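Local coordinates for protein Cyclo(L-leucyl-L-leucyl) synthase (Staphylococcus haemolyticus, PDB 6EZ3) that catalyses the ATP-independent formation of cyclodipeptides from aminoacyl-tRNAs, making cyclo(L-leucyl-L-leucyl) from two molecules of L-leucyl-tRNA, at residues A[16-28]-A[182-195]. Numbering follows the deposited sequence.
Sequences IYQRKKHVILGIS and ANPIINTQETLMAY
Ala182 and Ile186, the latter on a short, weakly bonded helical turn, meet Ile24 through methyl groups: CD1 of Ile24 touches both Ala182 CB and Ile186 CD1. Thr188 then covers one face of the His22 imidazole, its CG2 3.6 Å from the ring centroid and only 8° off the normal, a CH-pi contact. Gln189 OE1 accepts from Lys21 NZ at 2.9 Å, the donor standing above the amide plane. The Glu190 carboxylate joins two cations in a salt-bridge network. Its OE2 lies over a face of the Arg19 guanidinium, 2.8 Å from NH2, with the two planes 54° apart. Lys21 NZ is held more loosely, 3.6 Å from Glu190 OE2. At the imidazole edge, with OG1 anti to its own backbone N (chi1 -177°), Thr191 forms a hydrogen bond with His22 ND1 (OG1 to ND1 2.8 Å); Ser54 takes NE2, so both ring nitrogens are engaged and the ring's rotation is fixed. Leu192 spreads its methyls against helix 11-19, CD2 on Ile16 CG2 and CD1 at the Tyr17 ring edge. Strands 191-195 and 22-26 run parallel as central neighbours in the mixed sheet; the bond from Ala194 N to Ile24 O is 2.8 Å and nearly straight, and Ala194 O receives Gly26 N. Tyr195 finally extends its ring past Gly26, and its OH is joined to Ser28 OG by a hydrogen bond of 2.8 Å. The parallel pairing thus brings Ser28, probably the catalytic nucleophile, within hydrogen-bonding distance of a probable substrate-binding tyrosine.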
loop_
_atom_site.group_PDB
_atom_site.type_symbol
_atom_site.label_atom_id
_atom_site.label_comp_id
_atom_site.label_asym_id
_atom_site.label_seq_id
_atom_site.Cartn_x
_atom_site.Cartn_y
_atom_site.Cartn_z
ATOM N N ILE A 16 2.226 14.847 11.591
ATOM C CA ILE A 16 1.729 14.956 10.220
ATOM C C ILE A 16 0.195 14.843 10.241
ATOM O O ILE A 16 -0.499 15.699 9.649
ATOM C CB ILE A 16 2.429 13.935 9.236
ATOM C CG1 ILE A 16 3.926 14.318 9.005
ATOM C CG2 ILE A 16 1.685 13.773 7.897
ATOM C CD1 ILE A 16 4.798 13.276 8.212
ATOM N N TYR A 17 -0.320 13.809 10.969
ATOM C CA TYR A 17 -1.752 13.536 11.107
ATOM C C TYR A 17 -2.482 14.772 11.559
ATOM O O TYR A 17 -3.445 15.154 10.883
ATOM C CB TYR A 17 -2.003 12.373 12.065
ATOM C CG TYR A 17 -3.461 12.014 12.260
ATOM C CD1 TYR A 17 -4.139 12.393 13.404
ATOM C CD2 TYR A 17 -4.140 11.239 11.328
ATOM C CE1 TYR A 17 -5.474 12.040 13.606
ATOM C CE2 TYR A 17 -5.480 10.888 11.512
ATOM C CZ TYR A 17 -6.141 11.282 12.660
ATOM O OH TYR A 17 -7.465 10.941 12.860
ATOM N N GLN A 18 -1.982 15.428 12.668
ATOM C CA GLN A 18 -2.519 16.659 13.243
ATOM C C GLN A 18 -2.809 17.707 12.160
ATOM O O GLN A 18 -3.916 18.251 12.149
ATOM C CB GLN A 18 -1.557 17.228 14.293
ATOM C CG GLN A 18 -2.083 18.493 14.975
ATOM C CD GLN A 18 -1.231 18.969 16.117
ATOM O OE1 GLN A 18 -0.022 19.175 15.966
ATOM N NE2 GLN A 18 -1.854 19.180 17.271
ATOM N N ARG A 19 -1.833 17.948 11.248
ATOM C CA ARG A 19 -1.902 18.919 10.164
ATOM C C ARG A 19 -3.053 18.666 9.126
ATOM O O ARG A 19 -3.514 19.615 8.509
ATOM C CB ARG A 19 -0.533 19.027 9.460
ATOM C CG ARG A 19 0.535 19.775 10.253
ATOM C CD ARG A 19 1.931 19.666 9.662
ATOM N NE ARG A 19 2.757 18.752 10.463
ATOM C CZ ARG A 19 4.016 18.416 10.183
ATOM N NH1 ARG A 19 4.673 17.565 10.965
ATOM N NH2 ARG A 19 4.629 18.929 9.124
ATOM N N LYS A 20 -3.520 17.422 8.976
ATOM C CA LYS A 20 -4.579 16.908 8.066
ATOM C C LYS A 20 -4.439 17.359 6.577
ATOM O O LYS A 20 -5.450 17.561 5.883
ATOM C CB LYS A 20 -5.979 17.165 8.603
ATOM C CG LYS A 20 -6.159 16.540 9.972
ATOM C CD LYS A 20 -7.080 15.355 10.013
ATOM C CE LYS A 20 -6.697 14.362 11.076
ATOM N NZ LYS A 20 -6.366 14.993 12.386
ATOM N N LYS A 21 -3.183 17.428 6.068
ATOM C CA LYS A 21 -2.979 17.863 4.683
ATOM C C LYS A 21 -3.430 16.841 3.641
ATOM O O LYS A 21 -4.206 17.204 2.763
ATOM C CB LYS A 21 -1.540 18.301 4.426
ATOM C CG LYS A 21 -1.189 19.666 5.019
ATOM C CD LYS A 21 0.124 20.197 4.446
ATOM C CE LYS A 21 1.016 20.865 5.473
ATOM N NZ LYS A 21 2.458 20.796 5.087
ATOM N N HIS A 22 -2.974 15.575 3.729
ATOM C CA HIS A 22 -3.320 14.523 2.780
ATOM C C HIS A 22 -3.144 13.110 3.370
ATOM O O HIS A 22 -2.213 12.874 4.154
ATOM C CB HIS A 22 -2.460 14.690 1.531
ATOM C CG HIS A 22 -2.762 13.740 0.402
ATOM N ND1 HIS A 22 -2.083 12.530 0.254
ATOM C CD2 HIS A 22 -3.617 13.874 -0.631
ATOM C CE1 HIS A 22 -2.574 11.972 -0.837
ATOM N NE2 HIS A 22 -3.488 12.740 -1.410
ATOM N N VAL A 23 -4.009 12.165 2.949
ATOM C CA VAL A 23 -3.955 10.753 3.334
ATOM C C VAL A 23 -4.032 9.863 2.072
ATOM O O VAL A 23 -4.676 10.240 1.081
ATOM C CB VAL A 23 -5.026 10.367 4.410
ATOM C CG1 VAL A 23 -6.479 10.481 3.904
ATOM C CG2 VAL A 23 -4.757 8.981 4.973
ATOM N N ILE A 24 -3.353 8.705 2.111
ATOM C CA ILE A 24 -3.383 7.692 1.077
ATOM C C ILE A 24 -4.132 6.569 1.714
ATOM O O ILE A 24 -3.721 6.065 2.761
ATOM C CB ILE A 24 -1.977 7.230 0.570
ATOM C CG1 ILE A 24 -1.185 8.400 -0.091
ATOM C CG2 ILE A 24 -2.113 6.043 -0.428
ATOM C CD1 ILE A 24 0.243 8.137 -0.303
ATOM N N LEU A 25 -5.267 6.197 1.127
ATOM C CA LEU A 25 -6.015 5.052 1.637
ATOM C C LEU A 25 -5.532 3.845 0.835
ATOM O O LEU A 25 -5.662 3.812 -0.387
ATOM C CB LEU A 25 -7.543 5.210 1.520
ATOM C CG LEU A 25 -8.171 6.499 2.015
ATOM C CD1 LEU A 25 -9.610 6.547 1.629
ATOM C CD2 LEU A 25 -8.079 6.632 3.500
ATOM N N GLY A 26 -4.888 2.918 1.519
ATOM C CA GLY A 26 -4.421 1.693 0.909
ATOM C C GLY A 26 -5.537 0.667 0.955
ATOM O O GLY A 26 -5.956 0.245 2.049
ATOM N N ILE A 27 -6.043 0.284 -0.244
ATOM C CA ILE A 27 -7.044 -0.773 -0.406
ATOM C C ILE A 27 -6.346 -2.033 -0.971
ATOM O O ILE A 27 -5.515 -1.934 -1.866
ATOM C CB ILE A 27 -8.276 -0.277 -1.183
ATOM C CG1 ILE A 27 -9.052 0.736 -0.306
ATOM C CG2 ILE A 27 -9.186 -1.442 -1.593
ATOM C CD1 ILE A 27 -9.654 1.931 -1.013
ATOM N N SER A 28 -6.598 -3.186 -0.358
ATOM C CA SER A 28 -5.954 -4.459 -0.663
ATOM C C SER A 28 -6.798 -5.427 -1.493
ATOM O O SER A 28 -8.009 -5.553 -1.258
ATOM C CB SER A 28 -5.485 -5.133 0.624
ATOM O OG SER A 28 -4.267 -4.579 1.088
ATOM N N ALA A 182 6.063 8.784 -0.856
ATOM C CA ALA A 182 5.068 8.888 -1.896
ATOM C C ALA A 182 4.987 10.302 -2.452
ATOM O O ALA A 182 4.665 10.465 -3.616
ATOM C CB ALA A 182 3.723 8.475 -1.345
ATOM N N ASN A 183 5.309 11.322 -1.628
ATOM C CA ASN A 183 5.250 12.759 -1.955
ATOM C C ASN A 183 5.756 13.168 -3.352
ATOM O O ASN A 183 4.982 13.815 -4.051
ATOM C CB ASN A 183 5.950 13.582 -0.894
ATOM C CG ASN A 183 5.404 13.336 0.461
ATOM O OD1 ASN A 183 4.318 13.796 0.778
ATOM N ND2 ASN A 183 6.114 12.544 1.256
ATOM N N PRO A 184 6.990 12.859 -3.808
ATOM C CA PRO A 184 7.386 13.315 -5.148
ATOM C C PRO A 184 6.774 12.511 -6.316
ATOM O O PRO A 184 6.825 12.966 -7.465
ATOM C CB PRO A 184 8.899 13.198 -5.106
ATOM C CG PRO A 184 9.161 12.078 -4.164
ATOM C CD PRO A 184 8.070 12.088 -3.160
ATOM N N ILE A 185 6.214 11.319 -6.025
ATOM C CA ILE A 185 5.601 10.432 -7.003
ATOM C C ILE A 185 4.172 10.926 -7.297
ATOM O O ILE A 185 3.882 11.325 -8.421
ATOM C CB ILE A 185 5.657 8.939 -6.554
ATOM C CG1 ILE A 185 7.082 8.493 -6.146
ATOM C CG2 ILE A 185 5.127 8.048 -7.643
ATOM C CD1 ILE A 185 7.155 7.286 -5.279
ATOM N N ILE A 186 3.302 10.933 -6.296
ATOM C CA ILE A 186 1.901 11.374 -6.398
ATOM C C ILE A 186 1.748 12.892 -6.294
ATOM O O ILE A 186 0.620 13.404 -6.350
ATOM C CB ILE A 186 0.985 10.649 -5.370
ATOM C CG1 ILE A 186 1.350 11.029 -3.896
ATOM C CG2 ILE A 186 0.990 9.121 -5.638
ATOM C CD1 ILE A 186 0.266 10.890 -2.977
ATOM N N ASN A 187 2.875 13.600 -6.104
ATOM C CA ASN A 187 2.970 15.052 -6.023
ATOM C C ASN A 187 2.192 15.675 -4.840
ATOM O O ASN A 187 1.264 16.469 -5.046
ATOM C CB ASN A 187 2.602 15.720 -7.358
ATOM C CG ASN A 187 3.359 16.989 -7.532
ATOM O OD1 ASN A 187 2.802 18.072 -7.361
ATOM N ND2 ASN A 187 4.685 16.871 -7.727
ATOM N N THR A 188 2.614 15.337 -3.602
ATOM C CA THR A 188 2.060 15.889 -2.360
ATOM C C THR A 188 3.171 16.579 -1.568
ATOM O O THR A 188 4.352 16.290 -1.790
ATOM C CB THR A 188 1.315 14.839 -1.499
ATOM O OG1 THR A 188 2.082 13.650 -1.384
ATOM C CG2 THR A 188 -0.058 14.518 -2.013
ATOM N N GLN A 189 2.791 17.510 -0.659
ATOM C CA GLN A 189 3.718 18.241 0.198
ATOM C C GLN A 189 4.121 17.285 1.329
ATOM O O GLN A 189 5.305 17.027 1.522
ATOM C CB GLN A 189 3.038 19.493 0.735
ATOM C CG GLN A 189 3.740 20.813 0.433
ATOM C CD GLN A 189 3.258 21.881 1.400
ATOM O OE1 GLN A 189 3.516 21.813 2.613
ATOM N NE2 GLN A 189 2.516 22.876 0.896
ATOM N N GLU A 190 3.119 16.706 2.024
ATOM C CA GLU A 190 3.236 15.689 3.087
ATOM C C GLU A 190 1.996 14.809 2.968
ATOM O O GLU A 190 0.968 15.277 2.450
ATOM C CB GLU A 190 3.376 16.289 4.488
ATOM C CG GLU A 190 2.287 17.281 4.864
ATOM C CD GLU A 190 2.170 17.600 6.339
ATOM O OE1 GLU A 190 1.036 17.550 6.875
ATOM O OE2 GLU A 190 3.220 17.849 6.969
ATOM N N THR A 191 2.111 13.515 3.365
ATOM C CA THR A 191 1.046 12.512 3.228
ATOM C C THR A 191 1.241 11.386 4.234
ATOM O O THR A 191 2.336 11.236 4.771
ATOM C CB THR A 191 1.010 12.001 1.766
ATOM O OG1 THR A 191 -0.055 11.067 1.558
ATOM C CG2 THR A 191 2.319 11.429 1.303
ATOM N N LEU A 192 0.163 10.624 4.531
ATOM C CA LEU A 192 0.203 9.453 5.427
ATOM C C LEU A 192 -0.317 8.261 4.641
ATOM O O LEU A 192 -1.344 8.390 3.973
ATOM C CB LEU A 192 -0.733 9.600 6.655
ATOM C CG LEU A 192 -0.538 10.728 7.673
ATOM C CD1 LEU A 192 -1.731 10.828 8.561
ATOM C CD2 LEU A 192 0.700 10.518 8.525
ATOM N N MET A 193 0.336 7.104 4.751
ATOM C CA MET A 193 -0.200 5.889 4.179
ATOM C C MET A 193 -1.072 5.249 5.305
ATOM O O MET A 193 -0.531 4.931 6.377
ATOM C CB MET A 193 0.932 4.986 3.763
ATOM C CG MET A 193 0.478 3.618 3.411
ATOM S SD MET A 193 -0.331 3.541 1.806
ATOM C CE MET A 193 1.045 4.040 0.709
ATOM N N ALA A 194 -2.430 5.150 5.108
ATOM C CA ALA A 194 -3.390 4.611 6.088
ATOM C C ALA A 194 -3.818 3.168 5.758
ATOM O O ALA A 194 -4.293 2.888 4.655
ATOM C CB ALA A 194 -4.604 5.509 6.171
ATOM N N TYR A 195 -3.644 2.263 6.713
ATOM C CA TYR A 195 -4.012 0.864 6.570
ATOM C C TYR A 195 -4.679 0.335 7.865
ATOM O O TYR A 195 -4.705 1.058 8.866
ATOM C CB TYR A 195 -2.775 0.060 6.197
ATOM C CG TYR A 195 -3.063 -1.289 5.583
ATOM C CD1 TYR A 195 -2.657 -2.457 6.211
ATOM C CD2 TYR A 195 -3.665 -1.395 4.332
ATOM C CE1 TYR A 195 -2.871 -3.706 5.628
ATOM C CE2 TYR A 195 -3.902 -2.634 3.744
ATOM C CZ TYR A 195 -3.492 -3.791 4.391
ATOM O OH TYR A 195 -3.704 -5.037 3.834
#